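Local coordinates for putative TetR-family transcriptional regulator (Bordetella parapertussis 12822, PDB 3CCY), which probably binds regulatory DNA as a dimeric transcription factor of the TetR family, most likely acting as a repressor, at residues Thr18-Ala23 against His53-Lys58; Thr89-Ile94 against Arg188-Phe193; Tyr137-Leu142 against Ala151-Ala156. One frame throughout, in Å; residues are numbered along the deposited sequence. Where two conformers were deposited one is given.

Contact 1 of 3, residues Thr18-Ala23 against His53-Lys58; sequences TIIERA and HYFDSK
Ile19, whose side chain touches both Tyr54 and Phe55, has its carbonyl O taken by Ala23 N at 2.8 Å, one step along from the shorter bond of Arg22 N to Thr18 O at 2.7 Å. They are ordinary i to i+4 bonds of helix 15-29, which supplies one side of the contact. The other side is the loop leading into helix 58-81, and its first residues, His53 to Phe55, close the predicted helix-turn-helix motif of this TetR-type DNA-binding domain.

What passes between the two segments is purely apolar, and Ile19 divides its branches between two rings. CG1 stands beside its own backbone N (chi1 -58°), which leaves CG2 anti to that N. The side chains of Ile19 and Tyr54 cross at about a right angle, and Ile19 CD1 comes obliquely to Tyr54 CD2 at 3.5 Å. Ile19 CG2 goes to Phe55 instead and lies 3.8 Å from CE1, the two side chains sliding past each other in opposite directions. The next residue, Ile20, crosses Phe55 roughly at right angles and touches the far end of the ring, so Phe55 is met by two neighbouring isoleucines at adjacent carbons.

Behind this layer, Val61 of helix 58-81 also packs on Phe55, Ile20 reaches Met65 of the same helix, and Ile40 of helix 37-43 lies on Ile19. Helices 15-29, 37-43 and 58-81 thus all contribute to one hydrophobic centre. Past the rings the loop becomes polar: Ser57 is the N-cap of helix 58-81, with OG accepting from Glu59 N, and Lys58 gives a hydrogen bond from NZ to Tyr32 O. At the tip of Phe55 the fit is close, CZ lying 3.5 Å from Ile20 CD1 and 3.6 Å from Ile20 CG1.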
loop_
_atom_site.group_PDB
_atom_site.type_symbol
_atom_site.label_atom_id
_atom_site.label_comp_id
_atom_site.label_asym_id
_atom_site.label_seq_id
_atom_site.Cartn_x
_atom_site.Cartn_y
_atom_site.Cartn_z
ATOM N N THR A 18 -4.049 22.619 -15.433
ATOM C CA THR A 18 -4.429 23.178 -14.138
ATOM C C THR A 18 -5.561 22.346 -13.535
ATOM O O THR A 18 -5.524 22.000 -12.355
ATOM C CB THR A 18 -4.852 24.657 -14.247
ATOM O OG1 THR A 18 -3.935 25.353 -15.099
ATOM C CG2 THR A 18 -4.876 25.322 -12.868
ATOM N N ILE A 19 -6.558 22.025 -14.362
ATOM C CA ILE A 19 -7.660 21.146 -13.969
ATOM C C ILE A 19 -7.095 19.810 -13.488
ATOM O O ILE A 19 -7.366 19.391 -12.365
ATOM C CB ILE A 19 -8.668 20.932 -15.135
ATOM C CG1 ILE A 19 -9.234 22.277 -15.605
ATOM C CG2 ILE A 19 -9.799 19.991 -14.713
ATOM C CD1 ILE A 19 -9.592 22.309 -17.066
ATOM N N ILE A 20 -6.288 19.179 -14.337
ATOM C CA ILE A 20 -5.614 17.924 -14.020
ATOM C C ILE A 20 -4.794 18.032 -12.732
ATOM O O ILE A 20 -4.889 17.164 -11.866
ATOM C CB ILE A 20 -4.712 17.446 -15.202
ATOM C CG1 ILE A 20 -5.563 17.047 -16.413
ATOM C CG2 ILE A 20 -3.817 16.280 -14.779
ATOM C CD1 ILE A 20 -6.282 15.707 -16.255
ATOM N N GLU A 21 -4.008 19.107 -12.619
ATOM C CA GLU A 21 -3.150 19.372 -11.458
ATOM C C GLU A 21 -3.978 19.513 -10.181
ATOM O O GLU A 21 -3.658 18.912 -9.151
ATOM C CB GLU A 21 -2.335 20.657 -11.690
ATOM C CG GLU A 21 -1.114 20.857 -10.763
ATOM C CD GLU A 21 -0.263 22.094 -11.137
ATOM O OE1 GLU A 21 0.946 22.108 -10.786
ATOM O OE2 GLU A 21 -0.792 23.043 -11.777
ATOM N N ARG A 22 -5.050 20.299 -10.267
ATOM C CA ARG A 22 -5.877 20.612 -9.106
ATOM C C ARG A 22 -6.755 19.418 -8.688
ATOM O O ARG A 22 -6.931 19.163 -7.491
ATOM C CB ARG A 22 -6.703 21.888 -9.356
ATOM C CG ARG A 22 -6.577 22.925 -8.245
ATOM C CD ARG A 22 -5.471 23.952 -8.513
ATOM N NE ARG A 22 -6.020 25.238 -8.964
ATOM C CZ ARG A 22 -5.301 26.323 -9.261
ATOM N NH1 ARG A 22 -3.974 26.307 -9.166
ATOM N NH2 ARG A 22 -5.914 27.427 -9.661
ATOM N N ALA A 23 -7.276 18.687 -9.678
ATOM C CA ALA A 23 -8.027 17.445 -9.452
ATOM C C ALA A 23 -7.178 16.355 -8.802
ATOM O O ALA A 23 -7.630 15.679 -7.869
ATOM C CB ALA A 23 -8.590 16.926 -10.756
ATOM N N HIS A 53 -15.354 22.114 -21.369
ATOM C CA HIS A 53 -14.649 22.590 -22.562
ATOM C C HIS A 53 -13.423 21.711 -22.833
ATOM O O HIS A 53 -12.944 21.635 -23.967
ATOM C CB HIS A 53 -14.233 24.058 -22.374
ATOM C CG HIS A 53 -13.805 24.746 -23.637
ATOM N ND1 HIS A 53 -14.671 25.495 -24.411
ATOM C CD2 HIS A 53 -12.596 24.825 -24.246
ATOM C CE1 HIS A 53 -14.018 25.988 -25.449
ATOM N NE2 HIS A 53 -12.756 25.599 -25.370
ATOM N N TYR A 54 -12.940 21.034 -21.790
ATOM C CA TYR A 54 -11.747 20.188 -21.887
ATOM C C TYR A 54 -12.017 18.724 -21.558
ATOM O O TYR A 54 -11.310 17.840 -22.053
ATOM C CB TYR A 54 -10.629 20.730 -20.990
ATOM C CG TYR A 54 -10.421 22.222 -21.118
ATOM C CD1 TYR A 54 -9.638 22.755 -22.148
ATOM C CD2 TYR A 54 -11.015 23.103 -20.219
ATOM C CE1 TYR A 54 -9.452 24.130 -22.270
ATOM C CE2 TYR A 54 -10.838 24.479 -20.334
ATOM C CZ TYR A 54 -10.057 24.985 -21.360
ATOM O OH TYR A 54 -9.888 26.351 -21.469
ATOM N N PHE A 55 -13.026 18.470 -20.726
ATOM C CA PHE A 55 -13.334 17.110 -20.261
ATOM C C PHE A 55 -14.827 16.797 -20.271
ATOM O O PHE A 55 -15.651 17.646 -19.916
ATOM C CB PHE A 55 -12.797 16.888 -18.845
ATOM C CG PHE A 55 -11.304 17.008 -18.729
ATOM C CD1 PHE A 55 -10.729 18.149 -18.179
ATOM C CD2 PHE A 55 -10.471 15.969 -19.152
ATOM C CE1 PHE A 55 -9.343 18.264 -18.061
ATOM C CE2 PHE A 55 -9.090 16.075 -19.042
ATOM C CZ PHE A 55 -8.526 17.223 -18.495
ATOM N N ASP A 56 -15.166 15.564 -20.646
ATOM C CA ASP A 56 -16.574 15.148 -20.749
ATOM C C ASP A 56 -17.155 14.660 -19.423
ATOM O O ASP A 56 -18.370 14.612 -19.246
ATOM C CB ASP A 56 -16.742 14.049 -21.807
ATOM C CG ASP A 56 -16.403 14.520 -23.214
ATOM O OD1 ASP A 56 -15.927 13.669 -24.005
ATOM O OD2 ASP A 56 -16.611 15.719 -23.533
ATOM N N SER A 57 -16.284 14.293 -18.496
ATOM C CA SER A 57 -16.717 13.686 -17.251
ATOM C C SER A 57 -15.635 13.819 -16.185
ATOM O O SER A 57 -14.485 14.150 -16.481
ATOM C CB SER A 57 -17.069 12.208 -17.494
ATOM O OG SER A 57 -17.286 11.499 -16.279
ATOM N N LYS A 58 -16.032 13.572 -14.942
ATOM C CA LYS A 58 -15.128 13.408 -13.822
ATOM C C LYS A 58 -14.210 12.207 -14.101
ATOM O O LYS A 58 -13.013 12.242 -13.791
ATOM C CB LYS A 58 -15.964 13.199 -12.558
ATOM C CG LYS A 58 -15.235 13.264 -11.234
ATOM C CD LYS A 58 -16.219 12.929 -10.110
ATOM C CE LYS A 58 -15.498 12.338 -8.907
ATOM N NZ LYS A 58 -16.411 11.826 -7.822
#

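Contact 2 of 3, residues Thr89-Ile94 against Arg188-Phe193; sequences TRFLQI and RTVQLF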
loop_
_atom_site.group_PDB
_atom_site.type_symbol
_atom_site.label_atom_id
_atom_site.label_comp_id
_atom_site.label_asym_id
_atom_site.label_seq_id
_atom_site.Cartn_x
_atom_site.Cartn_y
_atom_site.Cartn_z
ATOM N N THR A 89 23.112 -2.261 -11.952
ATOM C CA THR A 89 22.929 -0.825 -12.161
ATOM C C THR A 89 21.523 -0.489 -12.661
ATOM O O THR A 89 20.904 0.423 -12.121
ATOM C CB THR A 89 24.020 -0.270 -13.112
ATOM O OG1 THR A 89 25.289 -0.380 -12.443
ATOM C CG2 THR A 89 23.774 1.209 -13.488
ATOM N N ARG A 90 21.054 -1.208 -13.704
ATOM C CA ARG A 90 19.723 -0.986 -14.292
ATOM C C ARG A 90 18.662 -1.099 -13.234
ATOM O O ARG A 90 17.735 -0.292 -13.215
ATOM C CB ARG A 90 19.425 -1.955 -15.449
ATOM C CG ARG A 90 20.143 -1.580 -16.797
ATOM C CD ARG A 90 19.508 -2.259 -18.050
ATOM N NE ARG A 90 19.391 -3.694 -17.856
ATOM C CZ ARG A 90 20.306 -4.598 -18.209
ATOM N NH1 ARG A 90 21.415 -4.241 -18.824
ATOM N NH2 ARG A 90 20.083 -5.872 -17.938
ATOM N N PHE A 91 18.777 -2.104 -12.353
ATOM C CA PHE A 91 17.791 -2.321 -11.310
ATOM C C PHE A 91 17.756 -1.124 -10.355
ATOM O O PHE A 91 16.679 -0.588 -10.078
ATOM C CB PHE A 91 18.003 -3.632 -10.522
ATOM C CG PHE A 91 16.980 -3.852 -9.416
ATOM C CD1 PHE A 91 15.631 -4.071 -9.712
ATOM C CD2 PHE A 91 17.361 -3.837 -8.077
ATOM C CE1 PHE A 91 14.690 -4.250 -8.677
ATOM C CE2 PHE A 91 16.448 -4.002 -7.045
ATOM C CZ PHE A 91 15.089 -4.209 -7.339
ATOM N N LEU A 92 18.927 -0.711 -9.865
ATOM C CA LEU A 92 19.018 0.438 -8.938
ATOM C C LEU A 92 18.488 1.725 -9.630
ATOM O O LEU A 92 17.793 2.507 -9.003
ATOM C CB LEU A 92 20.481 0.654 -8.464
ATOM C CG LEU A 92 20.716 1.933 -7.648
ATOM C CD1 LEU A 92 19.855 1.954 -6.393
ATOM C CD2 LEU A 92 22.217 2.191 -7.318
ATOM N N GLN A 93 18.804 1.907 -10.916
ATOM C CA GLN A 93 18.289 3.057 -11.661
ATOM C C GLN A 93 16.756 3.054 -11.802
ATOM O O GLN A 93 16.101 4.102 -11.731
ATOM C CB GLN A 93 19.002 3.216 -13.016
ATOM C CG GLN A 93 20.418 3.785 -12.907
ATOM C CD GLN A 93 21.169 3.816 -14.243
ATOM O OE1 GLN A 93 22.186 4.521 -14.380
ATOM N NE2 GLN A 93 20.679 3.074 -15.231
ATOM N N ILE A 94 16.170 1.878 -12.001
ATOM C CA ILE A 94 14.726 1.767 -12.016
ATOM C C ILE A 94 14.122 2.172 -10.670
ATOM O O ILE A 94 13.143 2.906 -10.622
ATOM C CB ILE A 94 14.254 0.301 -12.356
ATOM C CG1 ILE A 94 14.541 -0.024 -13.812
ATOM C CG2 ILE A 94 12.757 0.089 -11.929
ATOM C CD1 ILE A 94 14.412 -1.544 -14.113
ATOM N N ARG A 188 19.048 2.504 -0.261
ATOM C CA ARG A 188 18.690 1.713 0.914
ATOM C C ARG A 188 17.744 0.552 0.572
ATOM O O ARG A 188 17.978 -0.574 0.997
ATOM C CB ARG A 188 17.961 2.585 1.932
ATOM C CG ARG A 188 17.740 1.868 3.323
ATOM C CD ARG A 188 19.058 1.751 4.009
ATOM N NE ARG A 188 18.965 1.372 5.422
ATOM C CZ ARG A 188 20.010 1.393 6.242
ATOM N NH1 ARG A 188 21.187 1.792 5.777
ATOM N NH2 ARG A 188 19.892 1.016 7.495
ATOM N N THR A 189 16.637 0.859 -0.103
ATOM C CA THR A 189 15.666 -0.151 -0.587
ATOM C C THR A 189 16.345 -1.299 -1.381
ATOM O O THR A 189 16.123 -2.490 -1.129
ATOM C CB THR A 189 14.603 0.528 -1.457
ATOM O OG1 THR A 189 13.945 1.521 -0.656
ATOM C CG2 THR A 189 13.575 -0.489 -2.001
ATOM N N VAL A 190 17.198 -0.932 -2.306
ATOM C CA VAL A 190 17.956 -1.925 -3.064
ATOM C C VAL A 190 18.970 -2.721 -2.246
ATOM O O VAL A 190 19.043 -3.950 -2.395
ATOM C CB VAL A 190 18.650 -1.254 -4.273
ATOM C CG1 VAL A 190 19.573 -2.235 -5.009
ATOM C CG2 VAL A 190 17.588 -0.728 -5.236
ATOM N N GLN A 191 19.772 -2.045 -1.410
ATOM C CA GLN A 191 20.716 -2.766 -0.529
ATOM C C GLN A 191 19.937 -3.806 0.339
ATOM O O GLN A 191 20.351 -4.958 0.473
ATOM C CB GLN A 191 21.507 -1.764 0.394
ATOM C CG GLN A 191 22.514 -0.831 -0.383
ATOM C CD GLN A 191 22.894 0.483 0.402
ATOM O OE1 GLN A 191 22.567 0.648 1.613
ATOM N NE2 GLN A 191 23.563 1.430 -0.310
ATOM N N LEU A 192 18.837 -3.368 0.958
ATOM C CA LEU A 192 18.037 -4.238 1.818
ATOM C C LEU A 192 17.470 -5.417 1.019
ATOM O O LEU A 192 17.636 -6.596 1.426
ATOM C CB LEU A 192 16.884 -3.449 2.466
ATOM C CG LEU A 192 17.185 -2.428 3.576
ATOM C CD1 LEU A 192 16.006 -1.435 3.702
ATOM C CD2 LEU A 192 17.391 -3.136 4.919
ATOM N N PHE A 193 16.785 -5.107 -0.082
ATOM C CA PHE A 193 16.106 -6.143 -0.898
ATOM C C PHE A 193 17.114 -7.148 -1.483
ATOM O O PHE A 193 16.902 -8.333 -1.382
ATOM C CB PHE A 193 15.242 -5.554 -2.039
ATOM C CG PHE A 193 14.417 -6.621 -2.760
ATOM C CD1 PHE A 193 13.305 -7.180 -2.146
ATOM C CD2 PHE A 193 14.799 -7.097 -4.004
ATOM C CE1 PHE A 193 12.556 -8.195 -2.774
ATOM C CE2 PHE A 193 14.054 -8.106 -4.629
ATOM C CZ PHE A 193 12.943 -8.643 -4.000
#
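Phe91 and Leu92 meet Val190 where helix 87-115 crosses helix 182-195 in the all-helical C-terminal domain of the TetR fold. The short helix segments run nearer antiparallel than parallel, at 131°, and their axes approach to 10.1 Å.

Aliphatic contact comes first. Leu92 crosses Val190 at about a right angle, and its CD1 reaches Val190 CG2 at 3.7 Å. The same methyl is shared with an aromatic neighbour: Phe91 CE2 lies 3.9 Å from Val190 CG2, the ring being met obliquely as the two side chains slide past each other. Phe91 has CG anti to its backbone N (chi1 179°), which carries the ring out toward helix 182-195 and leaves Val190 CG1 near CD2 as well.

Ring against ring is looser. Phe163 of helix 153-168 meets both Phe91 and Phe193, the latter edge-to-face, and so joins the aromatic cluster across the helices.

Helix 182-195 also meets the second subunit, consistent with the TetR-family dimer interface: Arg188 NE forms a salt bridge with Asp159 OD1 of that subunit, and the Phe193 ring packs against its Tyr197. Between the two segments, Phe91 CZ comes only to 4.4 Å from Phe193 CD2.

Contact 3 of 3, residues Tyr137-Leu142 against Ala151-Ala156; sequences YVRDAL and ANRTLA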
loop_
_atom_site.group_PDB
_atom_site.type_symbol
_atom_site.label_atom_id
_atom_site.label_comp_id
_atom_site.label_asym_id
_atom_site.label_seq_id
_atom_site.Cartn_x
_atom_site.Cartn_y
_atom_site.Cartn_z
ATOM N N TYR A 137 8.713 -5.163 -16.286
ATOM C CA TYR A 137 10.048 -4.588 -16.381
ATOM C C TYR A 137 10.863 -4.894 -15.113
ATOM O O TYR A 137 12.037 -5.233 -15.191
ATOM C CB TYR A 137 10.001 -3.072 -16.607
ATOM C CG TYR A 137 9.620 -2.644 -18.008
ATOM C CD1 TYR A 137 9.991 -3.396 -19.105
ATOM C CD2 TYR A 137 8.920 -1.439 -18.238
ATOM C CE1 TYR A 137 9.670 -3.009 -20.399
ATOM C CE2 TYR A 137 8.590 -1.024 -19.567
ATOM C CZ TYR A 137 8.971 -1.831 -20.624
ATOM O OH TYR A 137 8.660 -1.513 -21.934
ATOM N N VAL A 138 10.242 -4.744 -13.947
ATOM C CA VAL A 138 10.942 -4.932 -12.681
ATOM C C VAL A 138 11.235 -6.435 -12.462
ATOM O O VAL A 138 12.335 -6.805 -12.047
ATOM C CB VAL A 138 10.105 -4.391 -11.503
ATOM C CG1 VAL A 138 10.750 -4.816 -10.128
ATOM C CG2 VAL A 138 10.009 -2.835 -11.633
ATOM N N ARG A 139 10.238 -7.265 -12.734
ATOM C CA ARG A 139 10.384 -8.715 -12.582
ATOM C C ARG A 139 11.543 -9.215 -13.417
ATOM O O ARG A 139 12.406 -9.950 -12.904
ATOM C CB ARG A 139 9.129 -9.461 -13.000
ATOM C CG ARG A 139 9.207 -10.980 -12.698
ATOM C CD ARG A 139 8.362 -11.796 -13.666
ATOM N NE ARG A 139 9.080 -12.103 -14.905
ATOM C CZ ARG A 139 9.315 -13.328 -15.363
ATOM N NH1 ARG A 139 8.886 -14.408 -14.701
ATOM N NH2 ARG A 139 9.986 -13.474 -16.488
ATOM N N ASP A 140 11.542 -8.826 -14.687
ATOM C CA ASP A 140 12.556 -9.256 -15.635
ATOM C C ASP A 140 13.930 -8.733 -15.199
ATOM O O ASP A 140 14.916 -9.448 -15.326
ATOM C CB ASP A 140 12.228 -8.811 -17.053
ATOM C CG ASP A 140 11.015 -9.541 -17.655
ATOM O OD1 ASP A 140 10.441 -10.430 -17.010
ATOM O OD2 ASP A 140 10.646 -9.217 -18.812
ATOM N N ALA A 141 13.999 -7.515 -14.660
ATOM C CA ALA A 141 15.305 -6.964 -14.240
ATOM C C ALA A 141 15.865 -7.717 -13.028
ATOM O O ALA A 141 17.084 -7.897 -12.922
ATOM C CB ALA A 141 15.196 -5.464 -13.925
ATOM N N LEU A 142 14.981 -8.129 -12.113
ATOM C CA LEU A 142 15.360 -8.991 -10.980
ATOM C C LEU A 142 15.882 -10.366 -11.436
ATOM O O LEU A 142 16.915 -10.843 -10.945
ATOM C CB LEU A 142 14.173 -9.182 -10.006
ATOM C CG LEU A 142 13.840 -8.009 -9.069
ATOM C CD1 LEU A 142 12.625 -8.340 -8.245
ATOM C CD2 LEU A 142 15.036 -7.771 -8.144
ATOM N N ALA A 151 13.116 -20.135 -13.546
ATOM C CA ALA A 151 12.362 -21.385 -13.715
ATOM C C ALA A 151 11.084 -21.412 -12.882
ATOM O O ALA A 151 10.102 -22.040 -13.272
ATOM C CB ALA A 151 13.247 -22.597 -13.371
ATOM N N ASN A 152 11.090 -20.721 -11.734
ATOM C CA ASN A 152 9.918 -20.709 -10.863
ATOM C C ASN A 152 9.142 -19.406 -10.999
ATOM O O ASN A 152 9.424 -18.420 -10.295
ATOM C CB ASN A 152 10.306 -20.954 -9.406
ATOM C CG ASN A 152 9.090 -21.212 -8.504
ATOM O OD1 ASN A 152 7.962 -20.778 -8.781
ATOM N ND2 ASN A 152 9.321 -21.957 -7.432
ATOM N N ARG A 153 8.156 -19.407 -11.896
ATOM C CA ARG A 153 7.408 -18.192 -12.173
ATOM C C ARG A 153 6.507 -17.751 -11.028
ATOM O O ARG A 153 6.299 -16.576 -10.831
ATOM C CB ARG A 153 6.635 -18.333 -13.478
ATOM C CG ARG A 153 7.571 -18.168 -14.689
ATOM C CD ARG A 153 6.921 -18.506 -16.037
ATOM N NE ARG A 153 7.911 -18.216 -17.065
ATOM C CZ ARG A 153 8.081 -17.031 -17.652
ATOM N NH1 ARG A 153 7.279 -15.998 -17.394
ATOM N NH2 ARG A 153 9.045 -16.902 -18.532
ATOM N N THR A 154 6.000 -18.705 -10.255
ATOM C CA THR A 154 5.160 -18.394 -9.104
ATOM C C THR A 154 5.888 -17.524 -8.107
ATOM O O THR A 154 5.398 -16.468 -7.738
ATOM C CB THR A 154 4.657 -19.677 -8.428
ATOM O OG1 THR A 154 3.937 -20.447 -9.391
ATOM C CG2 THR A 154 3.704 -19.345 -7.282
ATOM N N LEU A 155 7.066 -17.976 -7.685
ATOM C CA LEU A 155 7.861 -17.268 -6.717
ATOM C C LEU A 155 8.501 -16.022 -7.304
ATOM O O LEU A 155 8.696 -15.063 -6.585
ATOM C CB LEU A 155 8.905 -18.206 -6.082
ATOM C CG LEU A 155 8.391 -19.409 -5.251
ATOM C CD1 LEU A 155 9.523 -20.084 -4.455
ATOM C CD2 LEU A 155 7.322 -18.922 -4.264
ATOM N N ALA A 156 8.814 -16.020 -8.608
ATOM C CA ALA A 156 9.250 -14.766 -9.270
ATOM C C ALA A 156 8.214 -13.622 -9.148
ATOM O O ALA A 156 8.578 -12.469 -8.856
ATOM C CB ALA A 156 9.627 -15.011 -10.730
HETATM O O HOH W 1 6.627 -14.777 -12.941
#
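Arg139 and Arg153 come together through unlike torsions: Arg139 leaves its helix with CG anti to the backbone N (chi1 -174°) and then bends at chi3 (85°), while Arg153 runs extended from CG to NE. Their guanidinium groups stack with planes 26° apart and centres 4.5 Å apart, Arg139 NH1 sitting over one face of Arg153 and 3.5 Å from its NH1. Two like charges this close would probably be unfavourable alone, and Asp140 may ease this. Its OD1 accepts from Arg139 NE at 3.0 Å and from NH2 at 3.1 Å, both bonds in the guanidinium plane, so the group is held side-on. Arg139 NH1 donates to a water at 2.9 Å, which donates in turn to Arg153 O at 2.8 Å. Arg139 has a second deposited conformer, so stack, Asp140 grip and water bridge may not all persist.

Asn152 N-caps helix 153-168, OD1 accepting from Leu155 N. Ala156 CB lies 4.1 Å from Arg139 NH1. The start of helix 153-168 packs against the preceding helix 122-145, with Val138 facing Phe163 and Phe164, Tyr137 turned to helix 58-81, and Leu155 touching Arg188 of the second subunit.

From the N terminus, contact 1 comes first: it closes a loop of 29 residues and ties helix 15-29 to the entry of helix 58-81 in the DNA-binding part. Helix 58-81 then leads on to the larger helical domain. There contact 2 closes a much longer loop of 93 residues, joining helix 87-115 to helix 182-195, and contact 3, which closes a short loop of eight residues, nests inside it. The latter two touch: Leu142 CD2 lies 3.6 Å from Phe91 CE1, and both contacts reach the second subunit. Contact 1 stands apart on the opposite side of the chain's centre, its centre 36 Å from that of contact 2 and 38 Å from that of contact 3.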